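Local coordinates for protein copper-transporting ATPase PAA2, chloroplastic (PDB 5LBK) that moves copper across the chloroplast thylakoid membrane at the cost of ATP, the chain here being the nucleotide-binding domain of this P-type ATPase, at residues 29-33 and 34-38; 41-45 and 46-50; 87-91 and 92-96. All coordinates share one frame; numbering follows the deposited sequence.

Contact 1: 29-33 and 34-38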
loop_
_atom_site.group_PDB
_atom_site.type_symbol
_atom_site.label_atom_id
_atom_site.label_comp_id
_atom_site.label_asym_id
_atom_site.label_seq_id
_atom_site.Cartn_x
_atom_site.Cartn_y
_atom_site.Cartn_z
ATOM N N LYS A 29 -8.212 -1.453 -6.616
ATOM C CA LYS A 29 -9.204 -0.854 -7.512
ATOM C C LYS A 29 -10.592 -1.471 -7.352
ATOM O O LYS A 29 -11.588 -0.757 -7.168
ATOM C CB LYS A 29 -8.723 -0.995 -8.956
ATOM C CG LYS A 29 -9.341 0.017 -9.957
ATOM C CD LYS A 29 -8.944 1.463 -9.625
ATOM C CE LYS A 29 -9.532 2.421 -10.616
ATOM N NZ LYS A 29 -9.338 3.863 -10.211
ATOM N N THR A 30 -10.692 -2.792 -7.458
ATOM C CA THR A 30 -11.993 -3.441 -7.424
ATOM C C THR A 30 -12.244 -4.233 -6.147
ATOM O O THR A 30 -13.207 -4.999 -6.095
ATOM C CB THR A 30 -12.150 -4.359 -8.639
ATOM O OG1 THR A 30 -11.022 -5.240 -8.720
ATOM C CG2 THR A 30 -12.285 -3.523 -9.937
ATOM N N ALA A 31 -11.425 -4.078 -5.113
ATOM C CA ALA A 31 -11.760 -4.712 -3.848
ATOM C C ALA A 31 -13.046 -4.095 -3.311
ATOM O O ALA A 31 -13.330 -2.913 -3.531
ATOM C CB ALA A 31 -10.615 -4.571 -2.848
ATOM N N THR A 32 -13.866 -4.924 -2.668
ATOM C CA THR A 32 -15.177 -4.505 -2.190
ATOM C C THR A 32 -15.163 -4.090 -0.730
ATOM O O THR A 32 -16.198 -3.659 -0.216
ATOM C CB THR A 32 -16.203 -5.634 -2.371
ATOM O OG1 THR A 32 -15.859 -6.738 -1.524
ATOM C CG2 THR A 32 -16.251 -6.091 -3.813
ATOM N N HIS A 33 -14.022 -4.202 -0.055
ATOM C CA HIS A 33 -14.027 -4.067 1.392
ATOM C C HIS A 33 -13.899 -2.600 1.776
ATOM O O HIS A 33 -13.190 -1.848 1.104
ATOM C CB HIS A 33 -12.888 -4.886 1.997
ATOM C CG HIS A 33 -13.028 -6.355 1.729
ATOM N ND1 HIS A 33 -13.040 -6.878 0.452
ATOM C CD2 HIS A 33 -13.230 -7.402 2.565
ATOM C CE1 HIS A 33 -13.219 -8.186 0.515
ATOM N NE2 HIS A 33 -13.335 -8.529 1.785
ATOM N N PRO A 34 -14.598 -2.167 2.829
ATOM C CA PRO A 34 -14.682 -0.723 3.100
ATOM C C PRO A 34 -13.327 -0.027 3.164
ATOM O O PRO A 34 -13.194 1.123 2.726
ATOM C CB PRO A 34 -15.420 -0.679 4.445
ATOM C CG PRO A 34 -16.264 -1.893 4.456
ATOM C CD PRO A 34 -15.470 -2.949 3.729
ATOM N N ILE A 35 -12.312 -0.703 3.691
ATOM C CA ILE A 35 -10.984 -0.104 3.776
ATOM C C ILE A 35 -10.415 0.121 2.381
ATOM O O ILE A 35 -9.905 1.200 2.060
ATOM C CB ILE A 35 -10.057 -0.994 4.622
ATOM C CG1 ILE A 35 -10.509 -0.971 6.086
ATOM C CG2 ILE A 35 -8.621 -0.532 4.485
ATOM C CD1 ILE A 35 -9.748 -1.925 6.994
ATOM N N ALA A 36 -10.480 -0.904 1.535
ATOM C CA ALA A 36 -9.973 -0.771 0.179
ATOM C C ALA A 36 -10.719 0.321 -0.569
ATOM O O ALA A 36 -10.113 1.120 -1.297
ATOM C CB ALA A 36 -10.107 -2.109 -0.546
ATOM N N LYS A 37 -12.041 0.379 -0.375
ATOM C CA LYS A 37 -12.850 1.437 -0.964
ATOM C C LYS A 37 -12.355 2.809 -0.533
ATOM O O LYS A 37 -12.375 3.758 -1.323
ATOM C CB LYS A 37 -14.312 1.270 -0.558
ATOM C CG LYS A 37 -15.085 0.190 -1.310
ATOM C CD LYS A 37 -15.032 0.416 -2.813
ATOM C CE LYS A 37 -16.301 -0.012 -3.497
ATOM N NZ LYS A 37 -16.628 -1.434 -3.211
ATOM N N ALA A 38 -11.908 2.931 0.717
ATOM C CA ALA A 38 -11.461 4.232 1.209
ATOM C C ALA A 38 -10.163 4.650 0.539
ATOM O O ALA A 38 -10.004 5.818 0.170
ATOM C CB ALA A 38 -11.288 4.199 2.726
#

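Contact 2: 41-45 and 46-50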
loop_
_atom_site.group_PDB
_atom_site.type_symbol
_atom_site.label_atom_id
_atom_site.label_comp_id
_atom_site.label_asym_id
_atom_site.label_seq_id
_atom_site.Cartn_x
_atom_site.Cartn_y
_atom_site.Cartn_z
ATOM N N ASN A 41 -11.258 5.703 -2.838
ATOM C CA ASN A 41 -12.000 6.973 -2.772
ATOM C C ASN A 41 -11.073 8.149 -2.527
ATOM O O ASN A 41 -11.343 9.262 -2.992
ATOM C CB ASN A 41 -13.057 6.953 -1.657
ATOM C CG ASN A 41 -14.203 5.994 -1.936
ATOM O OD1 ASN A 41 -14.489 5.673 -3.084
ATOM N ND2 ASN A 41 -14.857 5.522 -0.874
ATOM N N GLU A 42 -9.990 7.933 -1.772
ATOM C CA GLU A 42 -9.055 9.014 -1.489
ATOM C C GLU A 42 -8.231 9.367 -2.718
ATOM O O GLU A 42 -8.037 10.546 -3.025
ATOM C CB GLU A 42 -8.151 8.619 -0.322
ATOM C CG GLU A 42 -7.085 9.643 0.046
ATOM C CD GLU A 42 -7.612 10.832 0.824
ATOM O OE1 GLU A 42 -8.730 10.762 1.377
ATOM O OE2 GLU A 42 -6.879 11.837 0.894
ATOM N N ALA A 43 -7.755 8.368 -3.449
ATOM C CA ALA A 43 -7.094 8.644 -4.711
ATOM C C ALA A 43 -8.048 9.356 -5.660
ATOM O O ALA A 43 -7.642 10.260 -6.398
ATOM C CB ALA A 43 -6.596 7.340 -5.329
ATOM N N GLU A 44 -9.321 8.975 -5.608
ATOM C CA GLU A 44 -10.346 9.594 -6.440
ATOM C C GLU A 44 -10.610 11.026 -5.976
ATOM O O GLU A 44 -10.607 11.957 -6.781
ATOM C CB GLU A 44 -11.640 8.780 -6.386
ATOM C CG GLU A 44 -12.862 9.528 -6.893
ATOM C CD GLU A 44 -14.154 8.783 -6.626
ATOM O OE1 GLU A 44 -14.251 7.599 -7.014
ATOM O OE2 GLU A 44 -15.074 9.378 -6.026
ATOM N N SER A 45 -10.833 11.197 -4.675
ATOM C CA SER A 45 -11.086 12.519 -4.108
ATOM C C SER A 45 -9.967 13.502 -4.446
ATOM O O SER A 45 -10.227 14.691 -4.658
ATOM C CB SER A 45 -11.259 12.431 -2.588
ATOM O OG SER A 45 -12.551 11.977 -2.223
ATOM N N LEU A 46 -8.718 13.028 -4.495
ATOM C CA LEU A 46 -7.550 13.869 -4.763
ATOM C C LEU A 46 -7.231 13.976 -6.242
ATOM O O LEU A 46 -6.229 14.604 -6.601
ATOM C CB LEU A 46 -6.310 13.325 -4.027
ATOM C CG LEU A 46 -6.394 13.216 -2.503
ATOM C CD1 LEU A 46 -5.101 12.641 -1.927
ATOM C CD2 LEU A 46 -6.683 14.555 -1.842
ATOM N N ASN A 47 -8.053 13.372 -7.105
ATOM C CA ASN A 47 -7.877 13.475 -8.549
ATOM C C ASN A 47 -6.574 12.814 -8.996
ATOM O O ASN A 47 -5.869 13.307 -9.875
ATOM C CB ASN A 47 -7.935 14.939 -9.002
ATOM C CG ASN A 47 -9.199 15.665 -8.519
ATOM O OD1 ASN A 47 -9.134 16.817 -8.064
ATOM N ND2 ASN A 47 -10.351 14.997 -8.622
ATOM N N LEU A 48 -6.253 11.669 -8.390
ATOM C CA LEU A 48 -5.068 10.914 -8.763
ATOM C C LEU A 48 -5.430 9.866 -9.813
ATOM O O LEU A 48 -6.369 9.085 -9.624
ATOM C CB LEU A 48 -4.454 10.226 -7.540
ATOM C CG LEU A 48 -3.949 11.125 -6.403
ATOM C CD1 LEU A 48 -3.450 10.263 -5.226
ATOM C CD2 LEU A 48 -2.851 12.038 -6.890
ATOM N N LYS A 49 -4.656 9.816 -10.894
ATOM C CA LYS A 49 -4.859 8.825 -11.942
ATOM C C LYS A 49 -4.119 7.555 -11.552
ATOM O O LYS A 49 -2.893 7.571 -11.401
ATOM C CB LYS A 49 -4.352 9.330 -13.288
ATOM C CG LYS A 49 -4.645 8.401 -14.453
ATOM C CD LYS A 49 -6.126 8.417 -14.837
ATOM C CE LYS A 49 -6.541 9.769 -15.431
ATOM N NZ LYS A 49 -7.921 9.728 -15.989
ATOM N N THR A 50 -4.857 6.455 -11.407
ATOM C CA THR A 50 -4.194 5.237 -10.987
ATOM C C THR A 50 -3.620 4.511 -12.207
ATOM O O THR A 50 -4.263 4.464 -13.257
ATOM C CB THR A 50 -5.172 4.317 -10.234
ATOM O OG1 THR A 50 -6.311 4.050 -11.061
ATOM C CG2 THR A 50 -5.653 4.975 -8.943
#

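Contact 3: 87-91 and 92-96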
loop_
_atom_site.group_PDB
_atom_site.type_symbol
_atom_site.label_atom_id
_atom_site.label_comp_id
_atom_site.label_asym_id
_atom_site.label_seq_id
_atom_site.Cartn_x
_atom_site.Cartn_y
_atom_site.Cartn_z
ATOM N N LYS A 87 13.520 -8.736 -1.294
ATOM C CA LYS A 87 14.169 -7.554 -0.743
ATOM C C LYS A 87 13.467 -7.167 0.550
ATOM O O LYS A 87 12.253 -6.962 0.545
ATOM C CB LYS A 87 14.099 -6.406 -1.745
ATOM C CG LYS A 87 14.688 -5.079 -1.255
ATOM C CD LYS A 87 16.198 -5.118 -1.215
ATOM C CE LYS A 87 16.767 -3.813 -0.722
ATOM N NZ LYS A 87 18.247 -3.884 -0.753
ATOM N N LYS A 88 14.235 -7.020 1.646
ATOM C CA LYS A 88 13.713 -6.669 2.962
ATOM C C LYS A 88 14.207 -5.281 3.346
ATOM O O LYS A 88 15.311 -4.877 2.973
ATOM C CB LYS A 88 14.165 -7.674 4.051
ATOM C CG LYS A 88 13.958 -9.137 3.718
ATOM C CD LYS A 88 12.495 -9.518 3.590
ATOM C CE LYS A 88 12.368 -10.927 3.129
ATOM N NZ LYS A 88 10.963 -11.222 2.724
ATOM N N ASN A 89 13.408 -4.565 4.122
ATOM C CA ASN A 89 13.796 -3.234 4.550
ATOM C C ASN A 89 14.771 -3.229 5.726
ATOM O O ASN A 89 14.694 -4.058 6.633
ATOM C CB ASN A 89 12.552 -2.421 4.915
ATOM C CG ASN A 89 11.596 -2.264 3.750
ATOM O OD1 ASN A 89 10.942 -3.222 3.334
ATOM N ND2 ASN A 89 11.506 -1.052 3.216
ATOM N N ASP A 90 15.680 -2.262 5.687
ATOM C CA ASP A 90 16.647 -2.029 6.708
ATOM C C ASP A 90 15.870 -1.891 8.001
ATOM O O ASP A 90 14.775 -1.364 8.036
ATOM C CB ASP A 90 17.332 -0.668 6.577
ATOM C CG ASP A 90 18.086 -0.485 5.322
ATOM O OD1 ASP A 90 17.732 -1.052 4.289
ATOM O OD2 ASP A 90 19.068 0.269 5.358
ATOM N N SER A 91 16.491 -2.320 9.091
ATOM C CA SER A 91 15.868 -2.208 10.399
ATOM C C SER A 91 15.594 -0.743 10.751
ATOM O O SER A 91 14.613 -0.445 11.432
ATOM C CB SER A 91 16.757 -2.843 11.471
ATOM O OG SER A 91 16.041 -3.037 12.678
ATOM N N SER A 92 16.455 0.173 10.301
ATOM C CA SER A 92 16.256 1.588 10.621
ATOM C C SER A 92 15.034 2.136 9.895
ATOM O O SER A 92 14.335 3.011 10.415
ATOM C CB SER A 92 17.495 2.410 10.266
ATOM O OG SER A 92 17.819 2.273 8.901
ATOM N N ASP A 93 14.787 1.662 8.671
ATOM C CA ASP A 93 13.597 2.115 7.942
ATOM C C ASP A 93 12.327 1.635 8.634
ATOM O O ASP A 93 11.315 2.345 8.663
ATOM C CB ASP A 93 13.639 1.622 6.489
ATOM C CG ASP A 93 14.509 2.496 5.574
ATOM O OD1 ASP A 93 14.910 3.608 5.967
ATOM O OD2 ASP A 93 14.765 2.074 4.421
ATOM N N MET A 94 12.338 0.419 9.173
ATOM C CA MET A 94 11.158 -0.075 9.877
ATOM C C MET A 94 10.890 0.742 11.135
ATOM O O MET A 94 9.733 0.972 11.502
ATOM C CB MET A 94 11.353 -1.550 10.222
ATOM C CG MET A 94 10.113 -2.357 10.458
ATOM S SD MET A 94 8.981 -2.380 9.059
ATOM C CE MET A 94 10.016 -2.129 7.646
ATOM N N VAL A 95 11.941 1.110 11.866
ATOM C CA VAL A 95 11.751 1.929 13.060
ATOM C C VAL A 95 11.186 3.293 12.665
ATOM O O VAL A 95 10.247 3.795 13.281
ATOM C CB VAL A 95 13.080 2.078 13.824
ATOM C CG1 VAL A 95 12.940 3.137 14.894
ATOM C CG2 VAL A 95 13.516 0.721 14.419
ATOM N N LYS A 96 11.764 3.897 11.627
ATOM C CA LYS A 96 11.288 5.206 11.177
ATOM C C LYS A 96 9.810 5.137 10.802
ATOM O O LYS A 96 8.988 5.943 11.252
ATOM C CB LYS A 96 12.115 5.664 9.969
ATOM C CG LYS A 96 13.576 6.057 10.316
ATOM C CD LYS A 96 13.639 7.317 11.150
ATOM C CE LYS A 96 15.089 7.704 11.470
ATOM N NZ LYS A 96 15.160 9.027 12.164
#

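Contact 1: 29-33 and 34-38
His-33 and Lys-37 meet one turn apart at the start of helix 34-45. The backbone N of Lys-37 donates to O of His-33 at 2.9 Å, and the bond is nearly straight (171° at the hydrogen). His-33 is the N-cap residue, but its ring points away from the helix. Its CB lies beside CD of Pro-34 (3.7 Å), as the peptide link between them imposes. The His-Pro pair matches the HP motif of the nucleotide-binding domain in P1B-type ATPases. In relatives this motif belongs to the ATP site, so a similar place for His-33 is probable. Pro-34 opens the first turn of the helix, where no main-chain donor is needed.

Lys-37 has CG beside its backbone N (chi1 -78°), and bends further along the chain carry NZ back to the loop. This NZ comes to 3.5 Å from CA of Thr-32 and 3.6 Å from O of Ala-31. CB of Ala-36, which points toward the loop, meets CB of Ala-31 at 3.4 Å, closer than usual for two carbons. The same CB of Ala-36 lies 3.5 Å from O of His-33.

Contact 2: 41-45 and 46-50
Leu-46 and Glu-42 are joined twice, through the backbone and through their side chains, at the end of helix 34-45. Leu-46 N donates to Glu-42 O at 3.0 Å, the last ordinary i to i+4 bond of the helix. Two further bonds end the helix as a Schellman motif. Leu-48 N reaches back to Ala-43 O at 2.8 Å, and Asn-47 N donates to Glu-44 O at 2.9 Å. This second donor stands well above the carbonyl plane, 64° out of it. The backbone can turn this way because Asn-47 has a positive phi of 65°. The last-turn carbonyls of Glu-42, Ala-43 and Glu-44 are each satisfied by a main-chain N-H. The carbonyl of Asn-41 takes Ser-45 N and, more weakly, Ser-45 OG at 3.1 Å.

Glu-42 has CG anti to the backbone N and a bend at chi2 of 77°. This lays the carboxylate across the leucine, with OE2 3.4 Å from CD1 of Leu-46. With an alanine here, CD1 of Leu-46 would probably lose the cover of CG and the carboxylate, leaving that branch freer to turn. Ala-43 and Leu-48 make the apolar pairing across the motif, CB to CB at 4.2 Å.

The hydroxyl OG1 of Thr-50 is hydrogen-bonded to NZ of Lys-29, in the loop before the helix. Helix 17-27 packs against this end of helix 34-45 and the loop after it. Its Ala-25 meets Ala-43 and Thr-50, and its Leu-21 meets Leu-46 and Leu-48. Beyond Thr-50 the chain runs on toward strand 56-59, at one edge of the antiparallel sheet.

Contact 3: 87-91 and 92-96
Asp-90 and Met-94 are linked by the first backbone bond of helix 91-102, from Met-94 N to Asp-90 O at 3.2 Å. The donor lies in the carbonyl plane. Asp-93 N also points to Asp-90 O, but that bond is weak. One residue on, Val-95 N donates to Ser-91 O at 3.1 Å. Asn-89 and Asp-90 are extended, and the helical backbone begins at Ser-91.

Asp-90 is the N-cap residue, although its side chain makes no capping bond. Its OD1 lies 4.3 Å from OD2 of Asp-93. The two like charges probably disfavour each other, and the positive end of the helix dipole may offset part of this. The backbone N of Asp-90 is buried without a partner.

Asn-89, just before the cap, and Met-94, four residues after it, hold hydrophobic-staple positions. The asparagine is polar, so only its CB makes an apolar contact and no true staple forms. A bend at chi2 (59°) and another at chi3 (27°) turn the thioether of Met-94 back toward the loop and bring CE to 3.7 Å from CB of Asn-89. The amide end of Asn-89 turns to the sheet, where OD1 accepts from N of Ile-128 on strand 127-134. CG2 of Val-95 rests 3.4 Å from O of Ser-91. Lys-88 NZ is hydrogen-bonded to O of Ser-82 and O of Phe-85, at the end of helix 78-84.

How the contacts relate
The contacts follow one another in series along the chain, and none encloses or crosses another. Each is local and closes only a turn. Contact 1 lies where the loop after helix 17-27 enters helix 34-45. Contact 2 ends that same helix and starts the loop toward strand 56-59. The two touch, so the loops entering and leaving the helix are tied together. Contact 3 follows three strands and helix 78-84, and starts helix 91-102. Its centre lies about 28 Å from each of theirs, across the centre of the domain. Contacts 1 and 2 belong to helices 17-27 and 34-45, contact 3 to helices 78-84 and 91-102, and the six-stranded antiparallel sheet lies between the pairs.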